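Long-range contact in Vv2_1132 (Vibrio vulnificus CMCP6, PDB 5Y9S), which is a tetrameric LysR-type transcriptional regulator that probably binds DNA through its helix-turn-helix domain and controls gene expression in response to a ligand: residues L9-L18 and F72-V83. Sequence-based numbering, arbitrary orientation.
Sequences LEFKWLEDFL and FVPYAENLLNQV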
# COMPACT_ATOMS: atom_id res chain seq x y z
N LEU D 9 -12.10 6.41 10.73
CA LEU D 9 -12.54 5.82 9.48
C LEU D 9 -13.04 4.41 9.75
O LEU D 9 -12.44 3.66 10.52
CB LEU D 9 -11.41 5.79 8.46
CG LEU D 9 -11.54 4.88 7.26
CD1 LEU D 9 -12.35 5.54 6.19
CD2 LEU D 9 -10.14 4.57 6.75
N GLU D 10 -14.13 4.04 9.10
CA GLU D 10 -14.70 2.71 9.28
C GLU D 10 -14.38 1.85 8.07
O GLU D 10 -14.62 2.24 6.93
CB GLU D 10 -16.21 2.78 9.49
CG GLU D 10 -16.58 3.55 10.74
CD GLU D 10 -17.63 2.84 11.56
OE1 GLU D 10 -17.91 1.66 11.28
OE2 GLU D 10 -18.17 3.48 12.49
N PHE D 11 -13.83 0.67 8.33
CA PHE D 11 -13.31 -0.17 7.26
C PHE D 11 -14.38 -0.47 6.23
O PHE D 11 -14.10 -0.46 5.02
CB PHE D 11 -12.73 -1.45 7.87
CG PHE D 11 -12.56 -2.57 6.89
CD1 PHE D 11 -11.42 -2.65 6.12
CD2 PHE D 11 -13.53 -3.55 6.75
CE1 PHE D 11 -11.25 -3.69 5.22
CE2 PHE D 11 -13.37 -4.59 5.85
CZ PHE D 11 -12.23 -4.66 5.08
N LYS D 12 -15.62 -0.74 6.66
CA LYS D 12 -16.58 -1.23 5.67
C LYS D 12 -17.11 -0.12 4.75
O LYS D 12 -17.71 -0.44 3.72
CB LYS D 12 -17.75 -1.97 6.33
CG LYS D 12 -18.16 -1.49 7.70
CD LYS D 12 -19.24 -2.39 8.27
CE LYS D 12 -18.63 -3.58 9.05
NZ LYS D 12 -19.65 -4.62 9.41
N TRP D 13 -16.88 1.16 5.08
CA TRP D 13 -17.13 2.26 4.14
C TRP D 13 -16.44 2.02 2.80
O TRP D 13 -16.97 2.38 1.73
CB TRP D 13 -16.61 3.58 4.72
CG TRP D 13 -17.35 4.08 5.93
CD1 TRP D 13 -18.55 3.63 6.41
CD2 TRP D 13 -16.92 5.12 6.83
NE1 TRP D 13 -18.90 4.34 7.53
CE2 TRP D 13 -17.92 5.26 7.81
CE3 TRP D 13 -15.80 5.94 6.90
CZ2 TRP D 13 -17.83 6.18 8.85
CZ3 TRP D 13 -15.70 6.86 7.92
CH2 TRP D 13 -16.72 6.98 8.88
N LEU D 14 -15.26 1.41 2.83
CA LEU D 14 -14.49 1.23 1.60
C LEU D 14 -15.21 0.29 0.65
O LEU D 14 -15.44 0.64 -0.52
CB LEU D 14 -13.11 0.69 1.94
CG LEU D 14 -12.37 1.55 2.95
CD1 LEU D 14 -11.03 0.92 3.27
CD2 LEU D 14 -12.17 2.94 2.41
N GLU D 15 -15.57 -0.90 1.11
CA GLU D 15 -16.34 -1.78 0.23
C GLU D 15 -17.71 -1.19 -0.05
O GLU D 15 -18.22 -1.33 -1.17
CB GLU D 15 -16.48 -3.19 0.84
CG GLU D 15 -15.31 -3.59 1.75
CD GLU D 15 -15.48 -4.97 2.40
OE1 GLU D 15 -15.77 -5.94 1.65
OE2 GLU D 15 -15.32 -5.10 3.65
N ASP D 16 -18.30 -0.50 0.93
CA ASP D 16 -19.53 0.27 0.64
C ASP D 16 -19.31 1.16 -0.56
O ASP D 16 -20.09 1.13 -1.52
CB ASP D 16 -19.92 1.13 1.84
CG ASP D 16 -20.48 0.32 2.99
OD1 ASP D 16 -20.78 -0.86 2.75
OD2 ASP D 16 -20.59 0.84 4.12
N PHE D 17 -18.22 1.92 -0.54
CA PHE D 17 -17.91 2.82 -1.64
C PHE D 17 -17.76 2.05 -2.95
O PHE D 17 -18.43 2.37 -3.94
CB PHE D 17 -16.66 3.62 -1.32
CG PHE D 17 -16.09 4.33 -2.51
CD1 PHE D 17 -16.55 5.58 -2.87
CD2 PHE D 17 -15.11 3.72 -3.28
CE1 PHE D 17 -16.04 6.23 -3.99
CE2 PHE D 17 -14.60 4.36 -4.41
CZ PHE D 17 -15.07 5.62 -4.76
N LEU D 18 -16.86 1.06 -2.99
CA LEU D 18 -16.67 0.27 -4.21
C LEU D 18 -17.99 -0.29 -4.71
O LEU D 18 -18.33 -0.18 -5.90
CB LEU D 18 -15.69 -0.87 -3.94
CG LEU D 18 -14.23 -0.48 -3.60
CD1 LEU D 18 -13.28 -1.61 -3.89
CD2 LEU D 18 -13.78 0.73 -4.36
N PHE D 72 -10.66 9.16 -5.34
CA PHE D 72 -10.75 8.31 -4.15
C PHE D 72 -10.62 6.83 -4.47
O PHE D 72 -10.29 6.04 -3.58
CB PHE D 72 -12.08 8.57 -3.43
CG PHE D 72 -12.17 7.93 -2.06
CD1 PHE D 72 -11.53 8.50 -0.96
CD2 PHE D 72 -12.88 6.76 -1.88
CE1 PHE D 72 -11.61 7.89 0.29
CE2 PHE D 72 -12.95 6.13 -0.61
CZ PHE D 72 -12.32 6.71 0.46
N VAL D 73 -10.82 6.43 -5.72
CA VAL D 73 -10.85 5.02 -6.08
C VAL D 73 -9.57 4.31 -5.62
O VAL D 73 -9.67 3.33 -4.87
CB VAL D 73 -11.13 4.82 -7.58
CG1 VAL D 73 -10.95 3.37 -7.94
CG2 VAL D 73 -12.59 5.26 -7.92
N PRO D 74 -8.35 4.75 -5.99
CA PRO D 74 -7.15 4.00 -5.54
C PRO D 74 -6.97 3.99 -4.03
O PRO D 74 -6.38 3.04 -3.51
CB PRO D 74 -5.97 4.74 -6.22
CG PRO D 74 -6.53 6.14 -6.50
CD PRO D 74 -7.98 5.88 -6.87
N TYR D 75 -7.44 5.01 -3.31
CA TYR D 75 -7.26 4.99 -1.86
C TYR D 75 -8.06 3.86 -1.23
O TYR D 75 -7.55 3.08 -0.41
CB TYR D 75 -7.67 6.35 -1.26
CG TYR D 75 -6.75 7.50 -1.62
CD1 TYR D 75 -6.93 8.20 -2.82
CD2 TYR D 75 -5.68 7.86 -0.80
CE1 TYR D 75 -6.11 9.25 -3.18
CE2 TYR D 75 -4.83 8.92 -1.15
CZ TYR D 75 -5.06 9.60 -2.35
OH TYR D 75 -4.25 10.63 -2.73
N ALA D 76 -9.32 3.72 -1.64
CA ALA D 76 -10.15 2.65 -1.10
C ALA D 76 -9.59 1.28 -1.45
O ALA D 76 -9.54 0.39 -0.61
CB ALA D 76 -11.59 2.81 -1.60
N GLU D 77 -9.13 1.10 -2.69
CA GLU D 77 -8.60 -0.21 -3.09
C GLU D 77 -7.29 -0.52 -2.36
O GLU D 77 -7.09 -1.64 -1.87
CB GLU D 77 -8.41 -0.27 -4.61
CG GLU D 77 -9.71 -0.06 -5.43
CD GLU D 77 -9.50 -0.21 -6.94
OE1 GLU D 77 -10.43 -0.68 -7.64
OE2 GLU D 77 -8.39 0.13 -7.42
N ASN D 78 -6.39 0.45 -2.25
CA ASN D 78 -5.13 0.17 -1.56
C ASN D 78 -5.39 -0.22 -0.10
O ASN D 78 -4.86 -1.22 0.40
CB ASN D 78 -4.19 1.37 -1.67
CG ASN D 78 -3.74 1.63 -3.13
OD1 ASN D 78 -3.50 0.69 -3.88
ND2 ASN D 78 -3.61 2.90 -3.51
N LEU D 79 -6.27 0.53 0.58
CA LEU D 79 -6.55 0.23 1.99
C LEU D 79 -7.20 -1.13 2.13
O LEU D 79 -6.78 -1.94 2.97
CB LEU D 79 -7.46 1.30 2.57
CG LEU D 79 -6.88 2.21 3.64
CD1 LEU D 79 -8.02 3.01 4.23
CD2 LEU D 79 -6.23 1.37 4.69
N LEU D 80 -8.23 -1.38 1.33
CA LEU D 80 -8.85 -2.69 1.30
C LEU D 80 -7.80 -3.77 1.11
O LEU D 80 -7.69 -4.70 1.91
CB LEU D 80 -9.89 -2.74 0.19
CG LEU D 80 -11.24 -3.33 0.56
CD1 LEU D 80 -11.72 -2.78 1.89
CD2 LEU D 80 -12.21 -2.93 -0.53
N ASN D 81 -6.98 -3.62 0.06
CA ASN D 81 -5.94 -4.61 -0.22
C ASN D 81 -4.93 -4.71 0.93
O ASN D 81 -4.54 -5.81 1.34
CB ASN D 81 -5.23 -4.27 -1.53
CG ASN D 81 -4.02 -5.14 -1.77
OD1 ASN D 81 -4.15 -6.34 -2.07
ND2 ASN D 81 -2.82 -4.56 -1.64
N GLN D 82 -4.53 -3.57 1.48
CA GLN D 82 -3.56 -3.62 2.57
C GLN D 82 -4.15 -4.24 3.83
O GLN D 82 -3.41 -4.82 4.64
CB GLN D 82 -3.03 -2.23 2.85
CG GLN D 82 -1.81 -2.22 3.76
CD GLN D 82 -0.64 -3.05 3.25
OE1 GLN D 82 -0.09 -2.80 2.16
NE2 GLN D 82 -0.24 -4.05 4.04
N VAL D 83 -5.46 -4.15 4.02
CA VAL D 83 -6.05 -4.77 5.19
C VAL D 83 -6.15 -6.28 4.99
O VAL D 83 -5.77 -7.06 5.88
CB VAL D 83 -7.42 -4.15 5.50
CG1 VAL D 83 -8.21 -5.06 6.40
CG2 VAL D 83 -7.21 -2.77 6.13
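Leu14 and Leu80 interlock as reciprocal knobs where helix 11-18 packs on helix 72-83, their N-to-C directions at 129° and their axes 9.4 Å apart at closest approach. Leu14 enters a hole formed by Phe72, Ala76, Leu79 and Leu80; its CD1 lies 3.7 Å from Leu79 CB, while CD2 turns to Ala76. In return Leu80 fits among Phe11, Leu14, Glu15 and Leu18. Its chi1 of -133°, away from a staggered value, swings the branched end across, and CD1 comes 3.5 Å from Phe11 CE1, with the aliphatic CG of Glu15 on the same methyl. Val83 CG1 also meets Phe11 CE1, and Leu9 CD2 touches Leu79 CD1 tip to tip at 3.6 Å. Toward the other end, Phe17 and Phe72 form a T-shaped pair, planes at 76°. Phe17, with CG trans to its backbone N, offers a face to Phe72, whose CD2 stands over the centre of the Phe17 ring, 3.7 Å above its plane; Val73 CG2 lies at the Phe17 ring edge. This apolar seam joins the first helix of the winged helix-turn-helix domain to the long linker helix 67-90. Helix 37-51 packs against Leu9 and Trp13, strand 64-65 touches Phe17 and Val73, and a second subunit packs on Leu9 and Phe11.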